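Local coordinates for WGR domain-containing protein (Bacteroides fragilis, PDB 2RA8), which is of unknown function but joins an N-terminal WGR domain, a fold often associated with nucleic-acid binding, to a leucine-rich-repeat domain built on a long parallel sheet, at residues I100-I114 with N134-D148. Numbering follows the deposited sequence.
Sequences ILKDKKLPSLKQITI and NKEKFAHFEGLFWGD
Phe141 of 134-148 packs against Leu106, Leu109 and Ile112 of 100-114, its ring lying between Ile112 and His140 of its own segment. Ile112 CG2 stands 3.9 Å from the centroid of that ring, 16° off the normal, a CH-pi contact over one face, while His140 NE2 lies over the opposite face, offset toward the rim. Leu106 CD1 meets the ring edge at Phe141 CZ (3.6 Å), and Leu109 CB reaches CE1. With CG in the crowded position between its backbone N and carbonyl carbon (chi1 73°), His140 turns its ring toward the loop 106-109: NE2 gives a weak, bent hydrogen bond to Leu106 O (2.9 Å, 125° at the hydrogen) and has Leu109 O equally near.

Beyond this cluster, strands 111-114 and 143-146 pair in parallel. The ladder runs from Ile112 N to Gly143 O, from Phe145 N to Ile112 O (2.9 Å) and from Ile114 N to Phe145 O. Each end is forked: Lys110 O accepts from Glu142 N and Gly143 N, and Ile114 O from Gly147 N and Asp148 N. Ile112, Ile114, Leu144 and Trp146 share one sheet face, where Ile114 CG1 lies 3.8 Å from Trp146 CE3 and helix 125-132 packs on both. On that side too, the edge of the Phe138 ring receives Ile100 CG2 (3.7 Å to CE2) and Leu101 CD2.

Strand 80-83 continues the sheet beyond 111-114, and its Lys82 forms a salt bridge with Asp148, whose CB packs on Thr113 CG2. Adjacent parallel strands with helices on one side are consistent with leucine-rich-repeat architecture, joined here by backbone bonds and by aromatic and aliphatic packing, the weak imidazole bond adding little directional hold.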
ATOM      1  N   ILE A 100       6.501  25.966  -4.811  1.00 40.26           N
ATOM      2  CA  ILE A 100       5.537  25.918  -5.903  1.00 34.56           C
ATOM      3  C   ILE A 100       5.695  27.116  -6.810  1.00 40.10           C
ATOM      4  O   ILE A 100       5.903  26.963  -8.014  1.00 40.69           O
ATOM      5  CB  ILE A 100       4.094  25.878  -5.359  1.00 36.74           C
ATOM      6  CG1 ILE A 100       3.949  24.714  -4.373  1.00 28.62           C
ATOM      7  CG2 ILE A 100       3.104  25.733  -6.511  1.00 32.88           C
ATOM      8  CD1 ILE A 100       2.643  24.702  -3.615  1.00 26.75           C
ATOM      9  N   LEU A 101       5.603  28.314  -6.235  1.00 38.95           N
ATOM     10  CA  LEU A 101       5.734  29.555  -7.001  1.00 41.78           C
ATOM     11  C   LEU A 101       7.050  29.654  -7.750  1.00 38.12           C
ATOM     12  O   LEU A 101       7.152  30.385  -8.735  1.00 31.97           O
ATOM     13  CB  LEU A 101       5.589  30.771  -6.077  1.00 37.26           C
ATOM     14  CG  LEU A 101       4.217  31.065  -5.445  1.00 41.41           C
ATOM     15  CD1 LEU A 101       4.374  32.148  -4.392  1.00 44.08           C
ATOM     16  CD2 LEU A 101       3.207  31.504  -6.513  1.00 32.12           C
ATOM     17  N   LYS A 102       8.060  28.916  -7.288  1.00 33.23           N
ATOM     18  CA  LYS A 102       9.378  28.915  -7.922  1.00 41.01           C
ATOM     19  C   LYS A 102       9.508  28.022  -9.139  1.00 45.55           C
ATOM     20  O   LYS A 102      10.103  28.414 -10.144  1.00 44.95           O
ATOM     21  CB  LYS A 102      10.460  28.506  -6.902  1.00 44.53           C
ATOM     22  CG  LYS A 102      11.818  28.159  -7.526  1.00 49.85           C
ATOM     23  CD  LYS A 102      11.940  26.670  -7.856  1.00 71.58           C
ATOM     24  CE  LYS A 102      12.874  26.410  -9.041  1.00 67.14           C
ATOM     25  NZ  LYS A 102      14.272  26.887  -8.843  1.00 76.03           N
ATOM     26  N   ASP A 103       8.963  26.812  -9.050  1.00 45.74           N
ATOM     27  CA  ASP A 103       9.044  25.835 -10.135  1.00 42.05           C
ATOM     28  C   ASP A 103       8.757  26.392 -11.508  1.00 40.76           C
ATOM     29  O   ASP A 103       7.677  26.944 -11.758  1.00 31.75           O
ATOM     30  CB  ASP A 103       8.094  24.675  -9.866  1.00 44.38           C
ATOM     31  CG  ASP A 103       8.501  23.411 -10.598  1.00 40.88           C
ATOM     32  OD1 ASP A 103       9.309  23.505 -11.550  1.00 46.74           O
ATOM     33  OD2 ASP A 103       8.007  22.326 -10.223  1.00 38.00           O
ATOM     34  N   LYS A 104       9.726  26.234 -12.411  1.00 43.95           N
ATOM     35  CA  LYS A 104       9.606  26.717 -13.784  1.00 42.90           C
ATOM     36  C   LYS A 104       8.773  25.826 -14.677  1.00 42.53           C
ATOM     37  O   LYS A 104       8.501  26.183 -15.822  1.00 39.95           O
ATOM     38  CB  LYS A 104      10.991  26.888 -14.416  1.00 44.19           C
ATOM     39  CG  LYS A 104      11.919  27.807 -13.640  1.00 46.28           C
ATOM     40  CD  LYS A 104      13.210  28.079 -14.404  1.00 50.72           C
ATOM     41  CE  LYS A 104      14.011  26.808 -14.644  1.00 57.00           C
ATOM     42  NZ  LYS A 104      15.243  27.079 -15.439  1.00 57.98           N
ATOM     43  N   LYS A 105       8.372  24.656 -14.182  1.00 43.92           N
ATOM     44  CA  LYS A 105       7.540  23.771 -14.990  1.00 41.47           C
ATOM     45  C   LYS A 105       6.096  23.971 -14.603  1.00 33.82           C
ATOM     46  O   LYS A 105       5.188  23.388 -15.197  1.00 29.09           O
ATOM     47  CB  LYS A 105       7.934  22.300 -14.796  1.00 46.14           C
ATOM     48  CG  LYS A 105       7.678  21.749 -13.410  1.00 55.32           C
ATOM     49  CD  LYS A 105       7.679  20.223 -13.415  1.00 76.42           C
ATOM     50  CE  LYS A 105       9.032  19.644 -13.806  1.00 70.44           C
ATOM     51  NZ  LYS A 105       8.978  18.158 -13.908  1.00 74.10           N
ATOM     52  N   LEU A 106       5.880  24.824 -13.610  1.00 29.80           N
ATOM     53  CA  LEU A 106       4.540  25.120 -13.126  1.00 28.34           C
ATOM     54  C   LEU A 106       3.568  25.477 -14.232  1.00 27.25           C
ATOM     55  O   LEU A 106       2.428  25.002 -14.234  1.00 31.57           O
ATOM     56  CB  LEU A 106       4.582  26.268 -12.118  1.00 20.98           C
ATOM     57  CG  LEU A 106       3.294  26.539 -11.341  1.00 29.27           C
ATOM     58  CD1 LEU A 106       2.913  25.321 -10.500  1.00 24.75           C
ATOM     59  CD2 LEU A 106       3.501  27.746 -10.449  1.00 31.94           C
ATOM     60  N   PRO A 107       3.993  26.314 -15.199  1.00 27.33           N
ATOM     61  CA  PRO A 107       3.064  26.678 -16.274  1.00 22.21           C
ATOM     62  C   PRO A 107       2.665  25.529 -17.160  1.00 26.61           C
ATOM     63  O   PRO A 107       1.594  25.551 -17.769  1.00 23.49           O
ATOM     64  CB  PRO A 107       3.835  27.750 -17.056  1.00 23.06           C
ATOM     65  CG  PRO A 107       4.715  28.361 -16.022  1.00 31.36           C
ATOM     66  CD  PRO A 107       5.211  27.140 -15.272  1.00 25.03           C
ATOM     67  N   SER A 108       3.517  24.512 -17.239  1.00 24.60           N
ATOM     68  CA  SER A 108       3.231  23.365 -18.097  1.00 31.45           C
ATOM     69  C   SER A 108       2.394  22.283 -17.461  1.00 32.76           C
ATOM     70  O   SER A 108       1.919  21.386 -18.155  1.00 33.64           O
ATOM     71  CB  SER A 108       4.536  22.741 -18.599  1.00 35.81           C
ATOM     72  OG  SER A 108       5.318  22.258 -17.520  1.00 33.18           O
ATOM     73  N   LEU A 109       2.206  22.346 -16.145  1.00 24.00           N
ATOM     74  CA  LEU A 109       1.410  21.325 -15.470  1.00 23.81           C
ATOM     75  C   LEU A 109      -0.064  21.557 -15.612  1.00 16.80           C
ATOM     76  O   LEU A 109      -0.526  22.695 -15.576  1.00 22.93           O
ATOM     77  CB  LEU A 109       1.732  21.275 -13.988  1.00 14.64           C
ATOM     78  CG  LEU A 109       3.166  20.909 -13.612  1.00 26.01           C
ATOM     79  CD1 LEU A 109       3.285  20.952 -12.098  1.00 27.00           C
ATOM     80  CD2 LEU A 109       3.526  19.529 -14.147  1.00 22.77           C
ATOM     81  N   LYS A 110      -0.816  20.469 -15.754  1.00 17.40           N
ATOM     82  CA  LYS A 110      -2.259  20.559 -15.886  1.00 27.16           C
ATOM     83  C   LYS A 110      -2.899  20.172 -14.572  1.00 23.78           C
ATOM     84  O   LYS A 110      -4.019  20.598 -14.264  1.00 14.87           O
ATOM     85  CB  LYS A 110      -2.746  19.628 -16.987  1.00 26.45           C
ATOM     86  CG  LYS A 110      -3.952  20.142 -17.728  1.00 45.46           C
ATOM     87  CD  LYS A 110      -3.551  21.161 -18.780  1.00 43.63           C
ATOM     88  CE  LYS A 110      -2.981  20.473 -20.008  1.00 45.15           C
ATOM     89  NZ  LYS A 110      -2.585  21.456 -21.049  1.00 33.26           N
ATOM     90  N   GLN A 111      -2.193  19.356 -13.788  1.00 20.66           N
ATOM     91  CA  GLN A 111      -2.701  18.922 -12.493  1.00 19.05           C
ATOM     92  C   GLN A 111      -1.691  19.155 -11.417  1.00 16.16           C
ATOM     93  O   GLN A 111      -0.487  19.003 -11.642  1.00 17.12           O
ATOM     94  CB  GLN A 111      -3.071  17.426 -12.508  1.00 16.79           C
ATOM     95  CG  GLN A 111      -4.319  17.114 -13.311  1.00 23.60           C
ATOM     96  CD  GLN A 111      -4.049  16.942 -14.791  1.00 30.78           C
ATOM     97  OE1 GLN A 111      -4.930  17.171 -15.626  1.00 39.33           O
ATOM     98  NE2 GLN A 111      -2.835  16.515 -15.127  1.00 28.20           N
ATOM     99  N   ILE A 112      -2.177  19.532 -10.237  1.00 16.80           N
ATOM    100  CA  ILE A 112      -1.311  19.783  -9.103  1.00 20.20           C
ATOM    101  C   ILE A 112      -1.851  19.151  -7.841  1.00 16.89           C
ATOM    102  O   ILE A 112      -3.060  19.148  -7.593  1.00 14.04           O
ATOM    103  CB  ILE A 112      -1.089  21.320  -8.897  1.00 25.12           C
ATOM    104  CG1 ILE A 112      -0.110  21.548  -7.744  1.00 23.60           C
ATOM    105  CG2 ILE A 112      -2.418  22.033  -8.626  1.00 13.98           C
ATOM    106  CD1 ILE A 112       0.414  22.981  -7.651  1.00 29.52           C
ATOM    107  N   THR A 113      -0.943  18.580  -7.053  1.00 20.10           N
ATOM    108  CA  THR A 113      -1.272  17.936  -5.788  1.00 26.32           C
ATOM    109  C   THR A 113      -0.530  18.691  -4.687  1.00 21.31           C
ATOM    110  O   THR A 113       0.666  18.949  -4.813  1.00 23.89           O
ATOM    111  CB  THR A 113      -0.827  16.446  -5.778  1.00 22.28           C
ATOM    112  OG1 THR A 113      -1.620  15.697  -6.707  1.00 25.09           O
ATOM    113  CG2 THR A 113      -0.976  15.846  -4.392  1.00 19.19           C
ATOM    114  N   ILE A 114      -1.233  19.204  -3.689  1.00 16.13           N
ATOM    115  CA  ILE A 114      -0.730  19.878  -2.471  1.00 22.90           C
ATOM    116  C   ILE A 114      -0.616  18.875  -1.321  1.00 15.56           C
ATOM    117  O   ILE A 114      -1.621  18.275  -0.919  1.00 17.43           O
ATOM    118  CB  ILE A 114      -1.613  21.027  -2.027  1.00 19.04           C
ATOM    119  CG1 ILE A 114      -1.795  21.995  -3.225  1.00 27.76           C
ATOM    120  CG2 ILE A 114      -0.982  21.747  -0.745  1.00 15.34           C
ATOM    121  CD1 ILE A 114      -0.458  22.523  -3.848  1.00 21.84           C
ATOM    122  N   ASN A 134      -1.826  34.825  -6.182  1.00 34.79           N
ATOM    123  CA  ASN A 134      -1.116  34.572  -7.435  1.00 36.66           C
ATOM    124  C   ASN A 134      -1.999  33.807  -8.388  1.00 28.59           C
ATOM    125  O   ASN A 134      -1.559  32.851  -9.031  1.00 40.12           O
ATOM    126  CB  ASN A 134       0.169  33.777  -7.168  1.00 31.54           C
ATOM    127  CG  ASN A 134       1.184  34.566  -6.369  1.00 43.60           C
ATOM    128  OD1 ASN A 134       1.814  35.492  -6.883  1.00 48.33           O
ATOM    129  ND2 ASN A 134       1.341  34.211  -5.098  1.00 44.80           N
ATOM    130  N   LYS A 135      -3.258  34.229  -8.489  1.00 31.20           N
ATOM    131  CA  LYS A 135      -4.217  33.571  -9.365  1.00 36.94           C
ATOM    132  C   LYS A 135      -3.700  33.349 -10.777  1.00 44.14           C
ATOM    133  O   LYS A 135      -3.950  32.299 -11.374  1.00 42.74           O
ATOM    134  CB  LYS A 135      -5.537  34.370  -9.424  1.00 33.46           C
ATOM    135  CG  LYS A 135      -6.621  33.705 -10.283  1.00 32.46           C
ATOM    136  CD  LYS A 135      -7.943  34.473 -10.266  1.00 40.41           C
ATOM    137  CE  LYS A 135      -8.993  33.772 -11.130  1.00 38.85           C
ATOM    138  NZ  LYS A 135     -10.344  34.396 -11.040  1.00 26.33           N
ATOM    139  N   GLU A 136      -2.965  34.321 -11.316  1.00 38.81           N
ATOM    140  CA  GLU A 136      -2.449  34.203 -12.680  1.00 39.01           C
ATOM    141  C   GLU A 136      -1.593  32.974 -12.915  1.00 30.98           C
ATOM    142  O   GLU A 136      -1.621  32.404 -14.001  1.00 40.23           O
ATOM    143  CB  GLU A 136      -1.652  35.462 -13.090  1.00 33.78           C
ATOM    144  CG  GLU A 136      -0.243  35.549 -12.516  1.00 50.05           C
ATOM    145  CD  GLU A 136      -0.219  35.932 -11.049  1.00 64.62           C
ATOM    146  OE1 GLU A 136       0.855  35.803 -10.422  1.00 68.93           O
ATOM    147  OE2 GLU A 136      -1.270  36.371 -10.528  1.00 61.84           O
ATOM    148  N   LYS A 137      -0.832  32.552 -11.908  1.00 28.79           N
ATOM    149  CA  LYS A 137       0.027  31.376 -12.058  1.00 23.95           C
ATOM    150  C   LYS A 137      -0.687  30.052 -11.922  1.00 19.64           C
ATOM    151  O   LYS A 137      -0.145  29.020 -12.314  1.00 22.84           O
ATOM    152  CB  LYS A 137       1.158  31.386 -11.032  1.00 20.21           C
ATOM    153  CG  LYS A 137       2.187  32.478 -11.212  1.00 30.74           C
ATOM    154  CD  LYS A 137       3.414  32.195 -10.345  1.00 25.75           C
ATOM    155  CE  LYS A 137       4.454  33.301 -10.498  1.00 48.32           C
ATOM    156  NZ  LYS A 137       5.656  33.065  -9.652  1.00 63.72           N
ATOM    157  N   PHE A 138      -1.894  30.063 -11.364  1.00 22.13           N
ATOM    158  CA  PHE A 138      -2.652  28.828 -11.166  1.00 24.21           C
ATOM    159  C   PHE A 138      -3.947  28.824 -11.936  1.00 29.31           C
ATOM    160  O   PHE A 138      -4.712  27.856 -11.891  1.00 26.10           O
ATOM    161  CB  PHE A 138      -2.968  28.617  -9.670  1.00 28.90           C
ATOM    162  CG  PHE A 138      -1.752  28.549  -8.783  1.00 27.44           C
ATOM    163  CD1 PHE A 138      -1.150  29.712  -8.307  1.00 21.75           C
ATOM    164  CD2 PHE A 138      -1.208  27.321  -8.427  1.00 17.81           C
ATOM    165  CE1 PHE A 138      -0.021  29.646  -7.490  1.00 22.47           C
ATOM    166  CE2 PHE A 138      -0.080  27.244  -7.609  1.00 21.91           C
ATOM    167  CZ  PHE A 138       0.514  28.411  -7.143  1.00 20.96           C
ATOM    168  N   ALA A 139      -4.205  29.906 -12.658  1.00 25.55           N
ATOM    169  CA  ALA A 139      -5.436  30.013 -13.425  1.00 33.82           C
ATOM    170  C   ALA A 139      -5.579  28.934 -14.468  1.00 26.05           C
ATOM    171  O   ALA A 139      -6.694  28.651 -14.918  1.00 29.24           O
ATOM    172  CB  ALA A 139      -5.515  31.391 -14.083  1.00 36.07           C
ATOM    173  N   HIS A 140      -4.466  28.311 -14.852  1.00 22.48           N
ATOM    174  CA  HIS A 140      -4.492  27.276 -15.885  1.00 25.68           C
ATOM    175  C   HIS A 140      -4.789  25.842 -15.468  1.00 21.95           C
ATOM    176  O   HIS A 140      -5.152  25.012 -16.301  1.00 29.95           O
ATOM    177  CB  HIS A 140      -3.165  27.281 -16.671  1.00 22.20           C
ATOM    178  CG  HIS A 140      -1.997  26.717 -15.917  1.00 25.58           C
ATOM    179  ND1 HIS A 140      -1.308  27.431 -14.958  1.00 20.97           N
ATOM    180  CD2 HIS A 140      -1.383  25.512 -16.002  1.00 21.60           C
ATOM    181  CE1 HIS A 140      -0.315  26.691 -14.490  1.00 21.89           C
ATOM    182  NE2 HIS A 140      -0.338  25.521 -15.108  1.00 22.05           N
ATOM    183  N   PHE A 141      -4.641  25.531 -14.187  1.00 25.89           N
ATOM    184  CA  PHE A 141      -4.863  24.164 -13.726  1.00 16.06           C
ATOM    185  C   PHE A 141      -6.243  23.569 -13.959  1.00 16.49           C
ATOM    186  O   PHE A 141      -7.271  24.237 -13.816  1.00 24.93           O
ATOM    187  CB  PHE A 141      -4.483  24.064 -12.250  1.00 23.42           C
ATOM    188  CG  PHE A 141      -3.010  24.043 -12.022  1.00 18.69           C
ATOM    189  CD1 PHE A 141      -2.278  22.890 -12.264  1.00 25.47           C
ATOM    190  CD2 PHE A 141      -2.343  25.178 -11.588  1.00 19.72           C
ATOM    191  CE1 PHE A 141      -0.909  22.869 -12.075  1.00 18.69           C
ATOM    192  CE2 PHE A 141      -0.966  25.160 -11.398  1.00 22.95           C
ATOM    193  CZ  PHE A 141      -0.254  24.007 -11.642  1.00 28.49           C
ATOM    194  N   GLU A 142      -6.255  22.292 -14.337  1.00 15.19           N
ATOM    195  CA  GLU A 142      -7.489  21.574 -14.611  1.00 16.95           C
ATOM    196  C   GLU A 142      -7.779  20.538 -13.557  1.00 15.79           C
ATOM    197  O   GLU A 142      -8.883  20.004 -13.487  1.00 19.50           O
ATOM    198  CB  GLU A 142      -7.399  20.897 -15.982  1.00 10.58           C
ATOM    199  CG  GLU A 142      -6.970  21.866 -17.084  1.00 24.16           C
ATOM    200  CD  GLU A 142      -6.999  21.254 -18.459  1.00 24.37           C
ATOM    201  OE1 GLU A 142      -6.856  20.015 -18.557  1.00 19.62           O
ATOM    202  OE2 GLU A 142      -7.148  22.014 -19.438  1.00 31.09           O
ATOM    203  N   GLY A 143      -6.783  20.238 -12.732  1.00 21.93           N
ATOM    204  CA  GLY A 143      -6.980  19.259 -11.683  1.00 22.94           C
ATOM    205  C   GLY A 143      -6.265  19.669 -10.415  1.00 25.01           C
ATOM    206  O   GLY A 143      -5.142  20.154 -10.465  1.00 19.58           O
ATOM    207  N   LEU A 144      -6.920  19.474  -9.275  1.00 20.35           N
ATOM    208  CA  LEU A 144      -6.352  19.819  -7.980  1.00 21.75           C
ATOM    209  C   LEU A 144      -6.627  18.743  -6.952  1.00  8.91           C
ATOM    210  O   LEU A 144      -7.778  18.372  -6.720  1.00 15.55           O
ATOM    211  CB  LEU A 144      -6.941  21.144  -7.472  1.00 24.35           C
ATOM    212  CG  LEU A 144      -6.625  21.520  -6.011  1.00 17.32           C
ATOM    213  CD1 LEU A 144      -5.114  21.686  -5.837  1.00 13.73           C
ATOM    214  CD2 LEU A 144      -7.355  22.804  -5.634  1.00 21.01           C
ATOM    215  N   PHE A 145      -5.564  18.231  -6.338  1.00 16.83           N
ATOM    216  CA  PHE A 145      -5.684  17.218  -5.291  1.00 10.43           C
ATOM    217  C   PHE A 145      -5.106  17.913  -4.101  1.00 19.76           C
ATOM    218  O   PHE A 145      -3.892  18.008  -3.959  1.00 21.49           O
ATOM    219  CB  PHE A 145      -4.858  15.962  -5.639  1.00 23.90           C
ATOM    220  CG  PHE A 145      -4.912  14.861  -4.598  1.00 16.14           C
ATOM    221  CD1 PHE A 145      -5.730  14.950  -3.473  1.00 29.80           C
ATOM    222  CD2 PHE A 145      -4.123  13.729  -4.755  1.00 20.12           C
ATOM    223  CE1 PHE A 145      -5.751  13.918  -2.521  1.00 20.43           C
ATOM    224  CE2 PHE A 145      -4.141  12.693  -3.808  1.00 27.54           C
ATOM    225  CZ  PHE A 145      -4.955  12.791  -2.693  1.00 15.06           C
ATOM    226  N   TRP A 146      -5.990  18.420  -3.249  1.00 13.44           N
ATOM    227  CA  TRP A 146      -5.621  19.176  -2.056  1.00 19.30           C
ATOM    228  C   TRP A 146      -5.601  18.338  -0.791  1.00 16.58           C
ATOM    229  O   TRP A 146      -6.634  17.812  -0.377  1.00 23.01           O
ATOM    230  CB  TRP A 146      -6.616  20.345  -1.887  1.00 13.30           C
ATOM    231  CG  TRP A 146      -6.249  21.322  -0.812  1.00 19.97           C
ATOM    232  CD1 TRP A 146      -6.405  21.158   0.538  1.00 19.62           C
ATOM    233  CD2 TRP A 146      -5.633  22.600  -0.997  1.00 26.14           C
ATOM    234  NE1 TRP A 146      -5.923  22.259   1.204  1.00 27.63           N
ATOM    235  CE2 TRP A 146      -5.446  23.159   0.290  1.00 30.14           C
ATOM    236  CE3 TRP A 146      -5.224  23.325  -2.120  1.00 15.61           C
ATOM    237  CZ2 TRP A 146      -4.863  24.418   0.478  1.00 21.68           C
ATOM    238  CZ3 TRP A 146      -4.644  24.581  -1.935  1.00 20.00           C
ATOM    239  CH2 TRP A 146      -4.472  25.114  -0.640  1.00 22.58           C
ATOM    240  N   GLY A 147      -4.429  18.210  -0.171  1.00 20.41           N
ATOM    241  CA  GLY A 147      -4.329  17.443   1.062  1.00 19.90           C
ATOM    242  C   GLY A 147      -3.842  16.004   0.944  1.00 23.06           C
ATOM    243  O   GLY A 147      -4.273  15.139   1.700  1.00 25.88           O
ATOM    244  N   ASP A 148      -2.938  15.740   0.005  1.00 19.41           N
ATOM    245  CA  ASP A 148      -2.432  14.389  -0.174  1.00 19.85           C
ATOM    246  C   ASP A 148      -1.427  14.102   0.918  1.00 18.11           C
ATOM    247  O   ASP A 148      -0.214  14.073   0.687  1.00 18.78           O
ATOM    248  CB  ASP A 148      -1.809  14.243  -1.556  1.00 22.49           C
ATOM    249  CG  ASP A 148      -1.380  12.816  -1.861  1.00 22.17           C
ATOM    250  OD1 ASP A 148      -1.951  11.878  -1.274  1.00 31.58           O
ATOM    251  OD2 ASP A 148      -0.484  12.636  -2.709  1.00 24.84           O
TER